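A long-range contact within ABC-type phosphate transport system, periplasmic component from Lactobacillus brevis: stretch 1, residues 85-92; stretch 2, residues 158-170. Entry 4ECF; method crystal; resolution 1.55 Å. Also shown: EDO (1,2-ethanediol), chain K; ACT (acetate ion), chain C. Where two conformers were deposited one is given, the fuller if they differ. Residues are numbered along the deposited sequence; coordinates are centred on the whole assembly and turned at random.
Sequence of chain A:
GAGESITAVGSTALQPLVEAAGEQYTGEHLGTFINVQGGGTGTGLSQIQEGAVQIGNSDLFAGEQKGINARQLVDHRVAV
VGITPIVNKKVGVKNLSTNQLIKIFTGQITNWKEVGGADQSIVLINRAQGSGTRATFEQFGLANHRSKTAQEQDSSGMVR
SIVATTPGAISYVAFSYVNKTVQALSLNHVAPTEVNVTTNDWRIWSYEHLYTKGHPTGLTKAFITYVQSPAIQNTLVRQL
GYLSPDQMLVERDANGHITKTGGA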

ATOM      1  N   PRO A  85     -10.012  -3.179  -3.261  1.00 17.31           N
ATOM      2  CA  PRO A  85     -10.189  -4.360  -4.127  1.00 17.07           C
ATOM      3  C   PRO A  85     -10.286  -3.920  -5.574  1.00 17.60           C
ATOM      4  O   PRO A  85     -10.763  -2.810  -5.890  1.00 18.06           O
ATOM      5  CB  PRO A  85     -11.521  -4.955  -3.681  1.00 19.23           C
ATOM      6  CG  PRO A  85     -11.999  -4.173  -2.525  1.00 20.51           C
ATOM      7  CD  PRO A  85     -11.216  -2.903  -2.458  1.00 18.28           C
ATOM      8  N   ILE A  86      -9.751  -4.768  -6.462  1.00 16.87           N
ATOM      9  CA  ILE A  86      -9.867  -4.584  -7.882  1.00 17.00           C
ATOM     10  C   ILE A  86     -10.312  -5.872  -8.522  1.00 17.61           C
ATOM     11  O   ILE A  86      -9.984  -6.948  -8.059  1.00 17.21           O
ATOM     12  CB  ILE A  86      -8.528  -4.128  -8.546  1.00 17.70           C
ATOM     13  CG1 ILE A  86      -7.344  -5.043  -8.186  1.00 19.19           C
ATOM     14  CG2 ILE A  86      -8.186  -2.665  -8.152  1.00 18.07           C
ATOM     15  CD1 ILE A  86      -6.167  -4.918  -9.152  1.00 17.98           C
ATOM     16  N   VAL A  87     -11.111  -5.750  -9.573  1.00 16.78           N
ATOM     17  CA  VAL A  87     -11.601  -6.903 -10.294  1.00 17.60           C
ATOM     18  C   VAL A  87     -11.386  -6.762 -11.786  1.00 18.63           C
ATOM     19  O   VAL A  87     -11.227  -5.676 -12.313  1.00 18.97           O
ATOM     20  CB  VAL A  87     -13.093  -7.167 -10.022  1.00 19.56           C
ATOM     21  CG1 VAL A  87     -13.350  -7.438  -8.540  1.00 19.58           C
ATOM     22  CG2 VAL A  87     -13.959  -6.024 -10.536  1.00 19.39           C
ATOM     23  N   ASN A  88     -11.388  -7.907 -12.461  1.00 19.01           N
ATOM     24  CA  ASN A  88     -11.388  -7.930 -13.905  1.00 21.81           C
ATOM     25  C   ASN A  88     -12.662  -7.228 -14.373  1.00 21.65           C
ATOM     26  O   ASN A  88     -13.713  -7.356 -13.752  1.00 21.76           O
ATOM     27  CB  ASN A  88     -11.331  -9.379 -14.377  1.00 22.62           C
ATOM     28  CG  ASN A  88     -11.373  -9.504 -15.890  1.00 27.92           C
ATOM     29  OD1 ASN A  88     -12.448  -9.581 -16.480  1.00 28.13           O
ATOM     30  ND2 ASN A  88     -10.213  -9.542 -16.518  1.00 25.10           N
ATOM     31  N   LYS A  89     -12.560  -6.431 -15.421  1.00 25.67           N
ATOM     32  CA  LYS A  89     -13.679  -5.563 -15.820  1.00 29.22           C
ATOM     33  C   LYS A  89     -14.947  -6.289 -16.287  1.00 31.29           C
ATOM     34  O   LYS A  89     -16.012  -5.676 -16.388  1.00 31.24           O
ATOM     35  CB  LYS A  89     -13.190  -4.580 -16.897  1.00 32.58           C
ATOM     36  CG  LYS A  89     -12.222  -3.550 -16.366  1.00 35.84           C
ATOM     37  CD  LYS A  89     -11.877  -2.458 -17.378  1.00 41.65           C
ATOM     38  CE  LYS A  89     -11.300  -3.027 -18.670  1.00 44.97           C
ATOM     39  NZ  LYS A  89     -10.979  -1.946 -19.654  1.00 47.16           N
ATOM     40  N   LYS A  90     -14.855  -7.593 -16.553  1.00 27.96           N
ATOM     41  CA  LYS A  90     -15.998  -8.365 -16.995  1.00 28.62           C
ATOM     42  C   LYS A  90     -16.699  -9.181 -15.891  1.00 28.26           C
ATOM     43  O   LYS A  90     -17.604  -9.967 -16.203  1.00 28.31           O
ATOM     44  CB  LYS A  90     -15.599  -9.248 -18.191  1.00 30.48           C
ATOM     45  CG  LYS A  90     -15.098  -8.444 -19.377  1.00 34.62           C
ATOM     46  CD  LYS A  90     -15.001  -9.300 -20.636  1.00 44.89           C
ATOM     47  CE  LYS A  90     -14.012  -8.729 -21.651  1.00 56.21           C
ATOM     48  NZ  LYS A  90     -14.362  -7.361 -22.135  1.00 67.57           N
ATOM     49  N   VAL A  91     -16.369  -8.988 -14.605  1.00 25.07           N
ATOM     50  CA  VAL A  91     -16.999  -9.849 -13.571  1.00 23.48           C
ATOM     51  C   VAL A  91     -18.468  -9.481 -13.306  1.00 26.20           C
ATOM     52  O   VAL A  91     -19.195 -10.271 -12.695  1.00 28.02           O
ATOM     53  CB  VAL A  91     -16.215  -9.946 -12.243  1.00 23.29           C
ATOM     54  CG1 VAL A  91     -14.748 -10.322 -12.491  1.00 22.59           C
ATOM     55  CG2 VAL A  91     -16.329  -8.687 -11.391  1.00 22.74           C
ATOM     56  N   GLY A  92     -18.884  -8.289 -13.746  1.00 27.87           N
ATOM     57  CA  GLY A  92     -20.293  -7.885 -13.661  1.00 29.39           C
ATOM     58  C   GLY A  92     -20.738  -7.235 -12.354  1.00 26.87           C
ATOM     59  O   GLY A  92     -21.940  -7.173 -12.104  1.00 27.62           O
HETATM   60  N   MSE A 158       2.248  -6.452 -10.585  1.00 20.36           N
HETATM   61  CA  MSE A 158       1.909  -7.781 -11.113  0.60 21.01           C
HETATM   62  C   MSE A 158       0.469  -8.201 -10.754  1.00 20.99           C
HETATM   63  O   MSE A 158      -0.198  -8.816 -11.570  1.00 22.23           O
HETATM   64  CB  MSE A 158       2.941  -8.809 -10.687  0.60 22.82           C
HETATM   65  CG  MSE A 158       4.300  -8.534 -11.311  0.60 27.37           C
HETATM   66 SE   MSE A 158       5.666  -9.787 -10.714  0.45 33.36          SE
HETATM   67  CE  MSE A 158       6.084  -9.188  -8.941  0.60 23.12           C
ATOM     68  N   VAL A 159      -0.006  -7.868  -9.549  1.00 20.02           N
ATOM     69  CA  VAL A 159      -1.401  -8.100  -9.174  1.00 21.06           C
ATOM     70  C   VAL A 159      -2.298  -7.350 -10.184  1.00 20.98           C
ATOM     71  O   VAL A 159      -3.221  -7.915 -10.764  1.00 20.39           O
ATOM     72  CB  VAL A 159      -1.687  -7.651  -7.713  1.00 25.83           C
ATOM     73  CG1 VAL A 159      -3.167  -7.319  -7.568  1.00 30.47           C
ATOM     74  CG2 VAL A 159      -1.252  -8.738  -6.697  1.00 23.43           C
ATOM     75  N   ARG A 160      -2.015  -6.060 -10.431  1.00 20.15           N
ATOM     76  CA  ARG A 160      -2.826  -5.309 -11.388  1.00 20.49           C
ATOM     77  C   ARG A 160      -2.851  -5.971 -12.805  1.00 24.37           C
ATOM     78  O   ARG A 160      -3.913  -6.122 -13.399  1.00 23.67           O
ATOM     79  CB  ARG A 160      -2.368  -3.857 -11.452  1.00 24.77           C
ATOM     80  CG  ARG A 160      -3.081  -3.073 -12.546  1.00 28.65           C
ATOM     81  CD  ARG A 160      -2.529  -1.673 -12.622  1.00 29.85           C
ATOM     82  NE  ARG A 160      -1.100  -1.609 -12.939  1.00 28.77           N
ATOM     83  CZ  ARG A 160      -0.342  -0.529 -12.802  1.00 33.11           C
ATOM     84  NH1 ARG A 160      -0.838   0.608 -12.335  1.00 31.11           N
ATOM     85  NH2 ARG A 160       0.947  -0.576 -13.138  1.00 33.54           N
ATOM     86  N   SER A 161      -1.699  -6.344 -13.357  1.00 23.18           N
ATOM     87  CA  SER A 161      -1.680  -6.909 -14.712  1.00 25.84           C
ATOM     88  C   SER A 161      -2.379  -8.252 -14.828  1.00 24.69           C
ATOM     89  O   SER A 161      -3.066  -8.518 -15.834  1.00 28.32           O
ATOM     90  CB  SER A 161      -0.252  -7.016 -15.272  1.00 31.98           C
ATOM     91  OG  SER A 161       0.599  -7.652 -14.356  1.00 35.39           O
ATOM     92  N   ILE A 162      -2.248  -9.100 -13.805  1.00 25.01           N
ATOM     93  CA  ILE A 162      -2.885 -10.404 -13.810  0.50 23.11           C
ATOM     94  C   ILE A 162      -4.404 -10.236 -13.658  1.00 20.71           C
ATOM     95  O   ILE A 162      -5.191 -10.927 -14.324  1.00 22.97           O
ATOM     96  CB  ILE A 162      -2.320 -11.316 -12.696  0.50 23.35           C
ATOM     97  CG1 ILE A 162      -0.872 -11.714 -13.019  0.50 22.25           C
ATOM     98  CG2 ILE A 162      -3.200 -12.551 -12.508  0.50 24.47           C
ATOM     99  CD1 ILE A 162      -0.739 -12.679 -14.172  0.50 23.39           C
ATOM    100  N   VAL A 163      -4.832  -9.312 -12.802  1.00 20.86           N
ATOM    101  CA  VAL A 163      -6.281  -9.066 -12.663  1.00 19.27           C
ATOM    102  C   VAL A 163      -6.866  -8.589 -13.984  1.00 21.41           C
ATOM    103  O   VAL A 163      -7.927  -9.046 -14.398  1.00 22.32           O
ATOM    104  CB  VAL A 163      -6.606  -8.090 -11.482  1.00 18.61           C
ATOM    105  CG1 VAL A 163      -8.052  -7.552 -11.550  1.00 20.12           C
ATOM    106  CG2 VAL A 163      -6.353  -8.806 -10.160  1.00 20.08           C
ATOM    107  N   ALA A 164      -6.142  -7.693 -14.667  1.00 23.08           N
ATOM    108  CA  ALA A 164      -6.611  -7.131 -15.929  1.00 25.85           C
ATOM    109  C   ALA A 164      -6.903  -8.178 -16.983  1.00 29.38           C
ATOM    110  O   ALA A 164      -7.902  -8.073 -17.698  1.00 29.40           O
ATOM    111  CB  ALA A 164      -5.611  -6.096 -16.459  1.00 27.07           C
ATOM    112  N   THR A 165      -6.049  -9.200 -17.069  1.00 24.41           N
ATOM    113  CA  THR A 165      -6.135 -10.194 -18.129  1.00 27.79           C
ATOM    114  C   THR A 165      -6.759 -11.509 -17.742  1.00 30.90           C
ATOM    115  O   THR A 165      -6.908 -12.376 -18.603  1.00 31.08           O
ATOM    116  CB  THR A 165      -4.710 -10.465 -18.660  1.00 30.54           C
ATOM    117  OG1 THR A 165      -3.896 -11.047 -17.625  1.00 31.20           O
ATOM    118  CG2 THR A 165      -4.086  -9.166 -19.140  1.00 34.07           C
ATOM    119  N   THR A 166      -7.149 -11.675 -16.474  1.00 26.08           N
ATOM    120  CA  THR A 166      -7.645 -12.966 -16.003  1.00 22.65           C
ATOM    121  C   THR A 166      -9.144 -12.940 -15.730  1.00 23.66           C
ATOM    122  O   THR A 166      -9.596 -12.285 -14.759  1.00 21.92           O
ATOM    123  CB  THR A 166      -6.934 -13.420 -14.727  1.00 23.56           C
ATOM    124  OG1 THR A 166      -5.522 -13.479 -14.955  1.00 23.73           O
ATOM    125  CG2 THR A 166      -7.449 -14.795 -14.264  1.00 23.78           C
ATOM    126  N   PRO A 167      -9.933 -13.655 -16.558  1.00 25.05           N
ATOM    127  CA  PRO A 167     -11.354 -13.695 -16.318  1.00 23.05           C
ATOM    128  C   PRO A 167     -11.670 -14.100 -14.884  1.00 23.70           C
ATOM    129  O   PRO A 167     -11.058 -15.033 -14.355  1.00 23.46           O
ATOM    130  CB  PRO A 167     -11.855 -14.789 -17.296  1.00 25.19           C
ATOM    131  CG  PRO A 167     -10.873 -14.742 -18.426  1.00 26.32           C
ATOM    132  CD  PRO A 167      -9.560 -14.399 -17.781  1.00 27.62           C
ATOM    133  N   GLY A 168     -12.622 -13.413 -14.253  1.00 22.08           N
ATOM    134  CA  GLY A 168     -13.074 -13.807 -12.925  1.00 19.71           C
ATOM    135  C   GLY A 168     -12.226 -13.285 -11.762  1.00 19.39           C
ATOM    136  O   GLY A 168     -12.577 -13.512 -10.623  1.00 18.92           O
ATOM    137  N   ALA A 169     -11.117 -12.597 -12.052  1.00 19.59           N
ATOM    138  CA  ALA A 169     -10.103 -12.263 -11.015  1.00 18.64           C
ATOM    139  C   ALA A 169     -10.533 -11.143 -10.064  1.00 18.87           C
ATOM    140  O   ALA A 169     -11.127 -10.163 -10.484  1.00 19.18           O
ATOM    141  CB  ALA A 169      -8.771 -11.888 -11.668  1.00 19.67           C
ATOM    142  N   ILE A 170     -10.177 -11.330  -8.802  1.00 16.29           N
ATOM    143  CA  ILE A 170     -10.182 -10.281  -7.811  1.00 16.28           C
ATOM    144  C   ILE A 170      -8.876 -10.256  -7.014  1.00 17.14           C
ATOM    145  O   ILE A 170      -8.335 -11.266  -6.667  1.00 18.08           O
ATOM    146  CB  ILE A 170     -11.418 -10.417  -6.889  1.00 15.73           C
ATOM    147  CG1 ILE A 170     -11.461  -9.294  -5.871  1.00 15.47           C
ATOM    148  CG2 ILE A 170     -11.461 -11.811  -6.213  1.00 16.73           C
ATOM    149  CD1 ILE A 170     -12.761  -9.200  -5.062  1.00 15.37           C
TER
HETATM  150  C1  EDO K 309     -10.919 -11.415 -19.968  1.00 64.70           C
HETATM  151  O1  EDO K 309     -12.018 -11.075 -19.110  1.00 56.41           O
HETATM  152  C2  EDO K 309     -10.328 -10.165 -20.604  1.00 65.58           C
HETATM  153  O2  EDO K 309     -10.009  -9.218 -19.581  1.00 64.28           O
HETATM  154  C   ACT C 301       1.750   2.957 -10.862  1.00 50.21           C
HETATM  155  O   ACT C 301       0.731   2.906 -11.585  1.00 42.50           O
HETATM  156  OXT ACT C 301       1.700   3.520  -9.751  1.00 49.86           O
HETATM  157  CH3 ACT C 301       3.028   2.326 -11.344  1.00 49.74           C
HETATM  158  O   HOH W   1     -14.296 -11.650 -15.610  1.00 28.17           O
HETATM  159  O   HOH W   2     -10.036  -6.209 -16.822  1.00 29.72           O

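Asn88 is the polar centre of this contact. Its backbone N donates to Ala169 O (3.0 Å, N-H...O angle 162°), and its side-chain ND2 donates to Val163 O at 3.2 Å, also at 162°. Val163 lies in the last turn of the helix, where main-chain carbonyls run short of amide partners; the one backbone bond to Val163 O within the stretch, from Thr166 N at 3.4 Å, is weak. A carboxamide suits such a place because it carries donor and acceptor on one short, uncharged group. Asn88 ND2 also lies 3.0 Å from Ala164 O, and Asn88 ND2 is 3.3 Å from Thr166 O, but poor angles rule out a hydrogen bond to either. Its second bond goes instead to O2 of a 1,2-ethanediol, 3.1 Å from ND2.

The other end of the amide looks to its own turn. Asn88 OD1 accepts from Lys90 N at 3.1 Å, and Asn88 O accepts from Val91 N at 3.2 Å, closing the type I turn from Asn88 to Val91. Water joins the two stretches twice. One molecule donates to Asn88 OD1 (2.9 Å) and accepts from Gly168 N (2.8 Å); the other accepts from Lys89 N (2.9 Å) and donates to Ala164 O (3.0 Å).

Gly168 belongs to the type II turn from Thr166 to Ala169, in which Ala169 N donates to Thr166 O at 3.1 Å. Its phi/psi of 84/-4° would jam a CB against the preceding carbonyl oxygen, which by itself calls for glycine. Beyond the turn, Val87 and Ile170 form an antiparallel, non-hydrogen-bonded pair, their CA atoms 4.4 Å apart. Two CA-H...O contacts, each 3.3 Å from carbon to oxygen, flank this pairing: Ile170 CA to Ile86 O and Val87 CA to Ala169 O. Ala169 O thus meets both the amide of Asn88 and the CA-H of Val87.

The packing is aliphatic. Val87 and Ile170 point to the same face of the sheet, where Val87 CG1 meets Ile170 CG1 at 3.8 Å; beta-branched residues favour such extended backbones. Ile86 starts sideways, but its end comes nearer the helix: CD1 lies 4.0 Å from Val163 CB, 4.0 Å from Arg160 CA and 4.2 Å from Val159 CG1. Val163, pointing toward the first stretch, also brings CG1 within 3.4 Å of Val87 C, a compact side chain filling the space between helix and strand. Farther along, Val91 CG1 packs 3.9 Å from Gly168 CA.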